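Local atomic coordinates of pumilio homolog 23 (Arabidopsis thaliana, PDB entry 5WZJ), a protein that recognises a specific sequence of 18S rRNA through pumilio repeats packed side by side into a curved, right-handed superhelix. Residues L48-T60 against F83-A95. Numbering follows the deposited sequence.
Sequences LEETRGREYEIAT and FIRNSASVFPAIA
E55, in the first turn of helix 55-59, packs on F83 and S87 of the segment opposite. Its CG lies anti to the carbonyl carbon (chi1 -68°), and the bend at chi2 lays CB and CG on S87 CB, 3.7 Å from CG, while the carboxylate turns to N86, where OE2 comes within 3.4 Å of CB. The same CG also meets F83 CE1 at 3.9 Å. OE2 additionally takes a weak hydrogen bond from the backbone N of G53, in the turn that leads into its own helix. With an alanine at E55, F83 and S87 would probably lose the methylene they pack on, and G53 N its weak bond to OE2.

F83 carries its ring anti to the backbone N (chi1 172°) into the bend between helices 37-49 and 55-59. T51 OG1 reaches the ring edge in plane, 3.7 Å from F83 CD1; this hydroxyl is fixed by a 2.6 Å hydrogen bond to L48 O. The L48 side chain crosses that of F83 at about a right angle, L48 CD2 lying 4.2 Å from F83 CD1.

Beyond E55 the packing is mostly apolar. Y56 slides past I94 in the opposite direction; its CE1 meets A93 CB at 3.8 Å, A93 O lies in plane at the ring edge, and V90 CG2 touches Y56 CB. I94 sends CD1 to A59 CB and to E55 O.

The axes of helices 55-59 and 91-95 approach to 9.6 Å and run 11° from parallel, as equivalent short helices stacked in successive pumilio repeats. Helix 64-74 adjoins L48, A59 and F83; helix 17-31 backs T51 and I58, and helix 100-112 touches A59 and F91.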
loop_
_atom_site.group_PDB
_atom_site.type_symbol
_atom_site.label_atom_id
_atom_site.label_comp_id
_atom_site.label_asym_id
_atom_site.label_seq_id
_atom_site.Cartn_x
_atom_site.Cartn_y
_atom_site.Cartn_z
ATOM N N LEU A 48 -32.085 -0.764 -21.269
ATOM C CA LEU A 48 -31.813 -2.021 -20.582
ATOM C C LEU A 48 -32.898 -3.055 -20.864
ATOM O O LEU A 48 -32.601 -4.252 -20.986
ATOM C CB LEU A 48 -31.668 -1.783 -19.078
ATOM C CG LEU A 48 -30.370 -1.100 -18.647
ATOM C CD1 LEU A 48 -30.354 -0.848 -17.139
ATOM C CD2 LEU A 48 -29.161 -1.935 -19.065
ATOM N N GLU A 49 -34.151 -2.615 -21.009
ATOM C CA GLU A 49 -35.222 -3.556 -21.322
ATOM C C GLU A 49 -34.965 -4.276 -22.636
ATOM O O GLU A 49 -35.360 -5.434 -22.795
ATOM C CB GLU A 49 -36.571 -2.838 -21.367
ATOM C CG GLU A 49 -37.119 -2.465 -19.997
ATOM C CD GLU A 49 -38.452 -1.733 -20.070
ATOM O OE1 GLU A 49 -39.197 -1.927 -21.058
ATOM O OE2 GLU A 49 -38.750 -0.957 -19.136
ATOM N N GLU A 50 -34.285 -3.623 -23.578
ATOM C CA GLU A 50 -33.991 -4.264 -24.852
ATOM C C GLU A 50 -32.933 -5.354 -24.741
ATOM O O GLU A 50 -32.657 -6.020 -25.744
ATOM C CB GLU A 50 -33.556 -3.212 -25.877
ATOM C CG GLU A 50 -34.643 -2.211 -26.175
ATOM C CD GLU A 50 -35.923 -2.882 -26.655
ATOM O OE1 GLU A 50 -35.833 -3.778 -27.531
ATOM O OE2 GLU A 50 -37.011 -2.521 -26.146
ATOM N N THR A 51 -32.326 -5.552 -23.571
ATOM C CA THR A 51 -31.410 -6.668 -23.395
ATOM C C THR A 51 -32.092 -7.925 -22.870
ATOM O O THR A 51 -31.431 -8.963 -22.763
ATOM C CB THR A 51 -30.263 -6.290 -22.439
ATOM O OG1 THR A 51 -30.779 -6.093 -21.115
ATOM C CG2 THR A 51 -29.562 -5.018 -22.904
ATOM N N ARG A 52 -33.382 -7.871 -22.536
ATOM C CA ARG A 52 -34.022 -9.017 -21.893
ATOM C C ARG A 52 -33.985 -10.239 -22.812
ATOM O O ARG A 52 -34.230 -10.137 -24.017
ATOM C CB ARG A 52 -35.462 -8.671 -21.499
ATOM N N GLY A 53 -33.625 -11.393 -22.245
ATOM C CA GLY A 53 -33.496 -12.612 -23.019
ATOM C C GLY A 53 -32.223 -12.743 -23.829
ATOM O O GLY A 53 -32.041 -13.761 -24.507
ATOM N N ARG A 54 -31.340 -11.749 -23.802
ATOM C CA ARG A 54 -30.080 -11.860 -24.527
ATOM C C ARG A 54 -28.991 -11.088 -23.804
ATOM O O ARG A 54 -28.100 -10.504 -24.430
ATOM C CB ARG A 54 -30.222 -11.379 -25.965
ATOM C CG ARG A 54 -31.111 -10.205 -26.089
ATOM C CD ARG A 54 -31.415 -9.954 -27.533
ATOM N NE ARG A 54 -31.811 -8.571 -27.734
ATOM C CZ ARG A 54 -31.794 -7.961 -28.912
ATOM N NH1 ARG A 54 -31.398 -8.622 -29.993
ATOM N NH2 ARG A 54 -32.166 -6.690 -29.003
ATOM N N GLU A 55 -29.069 -11.071 -22.473
ATOM C CA GLU A 55 -28.068 -10.393 -21.664
ATOM C C GLU A 55 -26.654 -10.876 -21.987
ATOM O O GLU A 55 -25.730 -10.067 -22.104
ATOM C CB GLU A 55 -28.391 -10.598 -20.184
ATOM C CG GLU A 55 -29.673 -9.895 -19.733
ATOM C CD GLU A 55 -30.941 -10.718 -19.966
ATOM O OE1 GLU A 55 -30.885 -11.780 -20.630
ATOM O OE2 GLU A 55 -32.002 -10.283 -19.480
ATOM N N TYR A 56 -26.466 -12.188 -22.146
ATOM C CA TYR A 56 -25.117 -12.697 -22.383
ATOM C C TYR A 56 -24.578 -12.209 -23.720
ATOM O O TYR A 56 -23.428 -11.757 -23.811
ATOM C CB TYR A 56 -25.080 -14.231 -22.332
ATOM C CG TYR A 56 -23.724 -14.766 -22.769
ATOM C CD1 TYR A 56 -22.647 -14.763 -21.895
ATOM C CD2 TYR A 56 -23.516 -15.240 -24.062
ATOM C CE1 TYR A 56 -21.402 -15.231 -22.288
ATOM C CE2 TYR A 56 -22.268 -15.706 -24.465
ATOM C CZ TYR A 56 -21.220 -15.696 -23.570
ATOM O OH TYR A 56 -19.979 -16.143 -23.943
ATOM N N GLU A 57 -25.396 -12.316 -24.772
ATOM C CA GLU A 57 -24.958 -11.939 -26.110
ATOM C C GLU A 57 -24.610 -10.462 -26.169
ATOM O O GLU A 57 -23.603 -10.072 -26.770
ATOM C CB GLU A 57 -26.054 -12.271 -27.134
ATOM C CG GLU A 57 -26.347 -13.749 -27.338
ATOM C CD GLU A 57 -26.967 -14.436 -26.127
ATOM O OE1 GLU A 57 -27.611 -13.755 -25.299
ATOM O OE2 GLU A 57 -26.799 -15.669 -25.999
ATOM N N ILE A 58 -25.421 -9.619 -25.536
ATOM C CA ILE A 58 -25.150 -8.189 -25.627
ATOM C C ILE A 58 -23.969 -7.794 -24.741
ATOM O O ILE A 58 -23.102 -7.008 -25.156
ATOM C CB ILE A 58 -26.423 -7.394 -25.292
ATOM C CG1 ILE A 58 -27.451 -7.627 -26.406
ATOM C CG2 ILE A 58 -26.088 -5.894 -25.142
ATOM C CD1 ILE A 58 -28.860 -7.339 -26.018
ATOM N N ALA A 59 -23.896 -8.344 -23.526
ATOM C CA ALA A 59 -22.840 -7.944 -22.598
ATOM C C ALA A 59 -21.467 -8.423 -23.047
ATOM O O ALA A 59 -20.449 -7.838 -22.660
ATOM C CB ALA A 59 -23.132 -8.481 -21.201
ATOM N N THR A 60 -21.403 -9.506 -23.808
ATOM C CA THR A 60 -20.118 -10.000 -24.276
ATOM C C THR A 60 -19.788 -9.528 -25.684
ATOM O O THR A 60 -18.746 -9.918 -26.227
ATOM C CB THR A 60 -20.071 -11.530 -24.221
ATOM O OG1 THR A 60 -21.077 -12.063 -25.086
ATOM C CG2 THR A 60 -20.316 -12.022 -22.767
ATOM N N PHE A 83 -32.169 -5.542 -14.290
ATOM C CA PHE A 83 -31.170 -6.104 -15.194
ATOM C C PHE A 83 -30.382 -7.206 -14.503
ATOM O O PHE A 83 -30.157 -8.279 -15.071
ATOM C CB PHE A 83 -30.210 -5.030 -15.704
ATOM C CG PHE A 83 -29.057 -5.608 -16.472
ATOM C CD1 PHE A 83 -29.192 -5.898 -17.819
ATOM C CD2 PHE A 83 -27.861 -5.932 -15.834
ATOM C CE1 PHE A 83 -28.155 -6.463 -18.524
ATOM C CE2 PHE A 83 -26.820 -6.498 -16.540
ATOM C CZ PHE A 83 -26.967 -6.758 -17.886
ATOM N N ILE A 84 -29.938 -6.943 -13.276
ATOM C CA ILE A 84 -29.186 -7.934 -12.515
ATOM C C ILE A 84 -30.019 -9.187 -12.289
ATOM O O ILE A 84 -29.534 -10.316 -12.456
ATOM C CB ILE A 84 -28.716 -7.320 -11.186
ATOM C CG1 ILE A 84 -27.678 -6.223 -11.453
ATOM C CG2 ILE A 84 -28.212 -8.411 -10.249
ATOM C CD1 ILE A 84 -27.225 -5.461 -10.188
ATOM N N ARG A 85 -31.292 -9.011 -11.912
ATOM C CA ARG A 85 -32.162 -10.155 -11.679
ATOM C C ARG A 85 -32.361 -10.961 -12.952
ATOM O O ARG A 85 -32.303 -12.199 -12.928
ATOM C CB ARG A 85 -33.511 -9.689 -11.123
ATOM C CG ARG A 85 -34.571 -10.793 -11.059
ATOM C CD ARG A 85 -35.824 -10.371 -10.285
ATOM N NE ARG A 85 -36.563 -9.302 -10.954
ATOM C CZ ARG A 85 -36.513 -8.017 -10.603
ATOM N NH1 ARG A 85 -35.758 -7.625 -9.578
ATOM N NH2 ARG A 85 -37.226 -7.120 -11.276
ATOM N N ASN A 86 -32.585 -10.279 -14.082
ATOM C CA ASN A 86 -32.830 -10.981 -15.340
ATOM C C ASN A 86 -31.567 -11.616 -15.906
ATOM O O ASN A 86 -31.662 -12.550 -16.705
ATOM C CB ASN A 86 -33.429 -10.030 -16.383
ATOM C CG ASN A 86 -34.887 -9.661 -16.078
ATOM O OD1 ASN A 86 -35.247 -8.482 -15.994
ATOM N ND2 ASN A 86 -35.726 -10.675 -15.918
ATOM N N SER A 87 -30.390 -11.126 -15.541
ATOM C CA SER A 87 -29.159 -11.688 -16.078
ATOM C C SER A 87 -28.474 -12.656 -15.114
ATOM O O SER A 87 -27.394 -13.164 -15.436
ATOM C CB SER A 87 -28.195 -10.562 -16.458
ATOM O OG SER A 87 -27.716 -9.921 -15.291
ATOM N N ALA A 88 -29.073 -12.922 -13.946
ATOM C CA ALA A 88 -28.353 -13.656 -12.904
ATOM C C ALA A 88 -27.931 -15.042 -13.381
ATOM O O ALA A 88 -26.827 -15.498 -13.076
ATOM C CB ALA A 88 -29.205 -13.764 -11.640
ATOM N N SER A 89 -28.784 -15.720 -14.151
ATOM C CA SER A 89 -28.461 -17.085 -14.548
ATOM C C SER A 89 -27.290 -17.146 -15.521
ATOM O O SER A 89 -26.699 -18.218 -15.700
ATOM C CB SER A 89 -29.693 -17.762 -15.151
ATOM O OG SER A 89 -30.086 -17.138 -16.361
ATOM N N VAL A 90 -26.930 -16.030 -16.153
ATOM C CA VAL A 90 -25.773 -15.992 -17.038
ATOM C C VAL A 90 -24.680 -15.093 -16.493
ATOM O O VAL A 90 -23.673 -14.869 -17.174
ATOM C CB VAL A 90 -26.166 -15.578 -18.469
ATOM C CG1 VAL A 90 -27.155 -16.599 -19.051
ATOM C CG2 VAL A 90 -26.771 -14.182 -18.484
ATOM N N PHE A 91 -24.846 -14.576 -15.275
ATOM C CA PHE A 91 -23.840 -13.682 -14.710
ATOM C C PHE A 91 -22.441 -14.294 -14.666
ATOM O O PHE A 91 -21.486 -13.591 -15.044
ATOM C CB PHE A 91 -24.294 -13.211 -13.323
ATOM C CG PHE A 91 -23.403 -12.161 -12.716
ATOM C CD1 PHE A 91 -22.287 -12.518 -11.975
ATOM C CD2 PHE A 91 -23.701 -10.822 -12.866
ATOM C CE1 PHE A 91 -21.467 -11.550 -11.417
ATOM C CE2 PHE A 91 -22.895 -9.846 -12.312
ATOM C CZ PHE A 91 -21.782 -10.207 -11.579
ATOM N N PRO A 92 -22.240 -15.558 -14.254
ATOM C CA PRO A 92 -20.869 -16.111 -14.267
ATOM C C PRO A 92 -20.241 -16.134 -15.648
ATOM O O PRO A 92 -19.051 -15.824 -15.776
ATOM C CB PRO A 92 -21.052 -17.532 -13.703
ATOM C CG PRO A 92 -22.278 -17.435 -12.861
ATOM C CD PRO A 92 -23.191 -16.497 -13.623
ATOM N N ALA A 93 -21.003 -16.492 -16.686
ATOM C CA ALA A 93 -20.469 -16.446 -18.046
ATOM C C ALA A 93 -20.175 -15.012 -18.484
ATOM O O ALA A 93 -19.162 -14.753 -19.144
ATOM C CB ALA A 93 -21.445 -17.115 -19.012
ATOM N N ILE A 94 -21.048 -14.065 -18.143
ATOM C CA ILE A 94 -20.747 -12.664 -18.433
ATOM C C ILE A 94 -19.462 -12.249 -17.722
ATOM O O ILE A 94 -18.539 -11.687 -18.330
ATOM C CB ILE A 94 -21.927 -11.754 -18.040
ATOM C CG1 ILE A 94 -23.104 -11.942 -19.015
ATOM C CG2 ILE A 94 -21.467 -10.270 -18.032
ATOM C CD1 ILE A 94 -24.366 -11.176 -18.613
ATOM N N ALA A 95 -19.377 -12.556 -16.428
ATOM C CA ALA A 95 -18.257 -12.120 -15.605
ATOM C C ALA A 95 -16.925 -12.726 -16.038
ATOM O O ALA A 95 -15.874 -12.129 -15.782
ATOM C CB ALA A 95 -18.543 -12.460 -14.138
#